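Local coordinates for protein osa (Shigella flexneri, PDB 4O7K) that suppresses the oncogenicity of Agrobacterium tumefaciens, acting as a plasmid-encoded fertility inhibition factor of the ParB/Srx superfamily, at residues Leu81-Glu86 with His131-Phe136. The protein carries 1 engineered substitution. Residues are numbered along the deposited sequence; the frame is centred on the assembly and turned at random.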
loop_
_atom_site.group_PDB
_atom_site.type_symbol
_atom_site.label_atom_id
_atom_site.label_comp_id
_atom_site.label_asym_id
_atom_site.label_seq_id
_atom_site.Cartn_x
_atom_site.Cartn_y
_atom_site.Cartn_z
ATOM N N LEU A 81 8.135 -7.855 -1.566
ATOM C CA LEU A 81 9.469 -8.421 -1.700
ATOM C C LEU A 81 9.417 -9.905 -2.081
ATOM O O LEU A 81 10.352 -10.428 -2.683
ATOM C CB LEU A 81 10.259 -8.245 -0.405
ATOM C CG LEU A 81 10.777 -6.836 -0.133
ATOM C CD1 LEU A 81 11.232 -6.715 1.312
ATOM C CD2 LEU A 81 11.910 -6.468 -1.077
ATOM N N ALA A 82 8.319 -10.576 -1.744
ATOM C CA ALA A 82 8.183 -12.003 -2.040
ATOM C C ALA A 82 7.953 -12.271 -3.537
ATOM O O ALA A 82 7.944 -13.422 -3.985
ATOM C CB ALA A 82 7.056 -12.607 -1.209
ATOM N N LEU A 83 7.778 -11.206 -4.311
ATOM C CA LEU A 83 7.729 -11.327 -5.752
ATOM C C LEU A 83 9.073 -11.819 -6.275
ATOM O O LEU A 83 9.145 -12.425 -7.334
ATOM C CB LEU A 83 7.388 -9.995 -6.415
ATOM C CG LEU A 83 5.950 -9.631 -6.747
ATOM C CD1 LEU A 83 5.951 -8.498 -7.776
ATOM C CD2 LEU A 83 5.154 -10.826 -7.234
ATOM N N GLY A 84 10.137 -11.536 -5.534
ATOM C CA GLY A 84 11.473 -11.909 -5.954
ATOM C C GLY A 84 12.210 -10.724 -6.541
ATOM O O GLY A 84 11.654 -9.628 -6.617
ATOM N N VAL A 85 13.451 -10.935 -6.973
ATOM C CA VAL A 85 14.315 -9.817 -7.355
ATOM C C VAL A 85 14.407 -9.550 -8.856
ATOM O O VAL A 85 14.919 -8.508 -9.272
ATOM C CB VAL A 85 15.750 -10.021 -6.827
ATOM C CG1 VAL A 85 15.775 -9.918 -5.312
ATOM C CG2 VAL A 85 16.305 -11.351 -7.291
ATOM N N GLU A 86 13.914 -10.476 -9.668
ATOM C CA GLU A 86 14.082 -10.351 -11.114
ATOM C C GLU A 86 12.824 -9.841 -11.808
ATOM O O GLU A 86 12.888 -9.340 -12.925
ATOM C CB GLU A 86 14.512 -11.692 -11.704
ATOM C CG GLU A 86 15.212 -12.580 -10.689
ATOM C CD GLU A 86 15.651 -13.906 -11.265
ATOM O OE1 GLU A 86 16.444 -13.902 -12.231
ATOM O OE2 GLU A 86 15.208 -14.950 -10.743
ATOM N N HIS A 131 4.918 -19.553 -2.891
ATOM C CA HIS A 131 4.551 -18.707 -1.747
ATOM C C HIS A 131 3.674 -17.509 -2.110
ATOM O O HIS A 131 3.578 -17.097 -3.267
ATOM C CB HIS A 131 5.802 -18.215 -0.991
ATOM C CG HIS A 131 6.775 -17.439 -1.825
ATOM N ND1 HIS A 131 7.966 -17.970 -2.265
ATOM C CD2 HIS A 131 6.749 -16.157 -2.276
ATOM C CE1 HIS A 131 8.629 -17.060 -2.961
ATOM N NE2 HIS A 131 7.909 -15.955 -2.988
ATOM N N PHE A 132 3.017 -16.966 -1.096
ATOM C CA PHE A 132 2.147 -15.818 -1.274
ATOM C C PHE A 132 2.954 -14.572 -1.633
ATOM O O PHE A 132 4.041 -14.356 -1.100
ATOM C CB PHE A 132 1.330 -15.561 -0.005
ATOM C CG PHE A 132 0.384 -14.422 -0.139
ATOM C CD1 PHE A 132 -0.877 -14.620 -0.676
ATOM C CD2 PHE A 132 0.765 -13.135 0.226
ATOM C CE1 PHE A 132 -1.752 -13.562 -0.828
ATOM C CE2 PHE A 132 -0.103 -12.077 0.075
ATOM C CZ PHE A 132 -1.368 -12.292 -0.453
ATOM N N ALA A 133 2.414 -13.750 -2.529
ATOM C CA ALA A 133 3.017 -12.461 -2.826
ATOM C C ALA A 133 1.960 -11.467 -3.288
ATOM O O ALA A 133 0.817 -11.834 -3.540
ATOM C CB ALA A 133 4.118 -12.608 -3.898
ATOM N N VAL A 134 2.347 -10.199 -3.382
ATOM C CA VAL A 134 1.455 -9.208 -3.967
ATOM C C VAL A 134 2.080 -8.622 -5.223
ATOM O O VAL A 134 3.292 -8.419 -5.307
ATOM C CB VAL A 134 1.100 -8.069 -2.979
ATOM C CG1 VAL A 134 0.378 -8.626 -1.770
ATOM C CG2 VAL A 134 2.334 -7.315 -2.551
ATOM N N CYS A 135 1.237 -8.392 -6.224
ATOM C CA CYS A 135 1.677 -7.787 -7.473
ATOM C C CYS A 135 0.708 -6.654 -7.816
ATOM O O CYS A 135 -0.273 -6.418 -7.094
ATOM C CB CYS A 135 1.754 -8.830 -8.615
ATOM S SG CYS A 135 0.171 -9.641 -8.976
ATOM N N PHE A 136 0.983 -5.963 -8.919
ATOM C CA PHE A 136 0.328 -4.692 -9.197
ATOM C C PHE A 136 -0.340 -4.634 -10.551
ATOM O O PHE A 136 0.184 -5.138 -11.550
ATOM C CB PHE A 136 1.339 -3.545 -9.108
ATOM C CG PHE A 136 1.840 -3.274 -7.725
ATOM C CD1 PHE A 136 2.812 -4.073 -7.153
ATOM C CD2 PHE A 136 1.354 -2.187 -6.998
ATOM C CE1 PHE A 136 3.275 -3.818 -5.887
ATOM C CE2 PHE A 136 1.815 -1.928 -5.725
ATOM C CZ PHE A 136 2.780 -2.724 -5.165
#
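The C-terminal end of helix 73-81 meets the edge strand 131-136 of the mixed sheet, with H131 to C135 of the strand touching A82 and L83 of the turn that closes the helix. The polar link is H131 NE2 to A82 O, 2.7 Å long with an N-H...O angle of 155°. The oxygen lies in the plane of the imidazole and receives the N-H on a lone pair, in the plane of its own carbonyl. With chi1 58° CG of H131 sits between the backbone N and the carbonyl carbon; the imidazole meets A82 edge-on, with H131 CD2 3.7 Å from A82 CB. A82 CB approaches F132 O at 3.5 Å and A133 CB at 4.0 Å. L83 carries the apolar contact further along the strand: its CD2 branch meets A133 CB at 3.9 Å and C135 CB at 4.2 Å. L83 CG sits 3.3 Å from V134 O, with both methyls also close, so aliphatic carbon covers this buried carbonyl, which has no polar partner in the model. A type I turn from L81 to G84, closed by G84 N to L81 O, leads the chain off the helix; the positive phi of G84 suits glycine. The strand also pairs with strand 118-128 through A133-T126 and C135-S124, while a backbone bond between V134 and A79 ties it directly to the helix. The contact is thus a helix C-terminus closed by a glycine turn and packed on a sheet-edge strand, in the plasmid fertility inhibition factor region, assigned to the ParB/Srx clan.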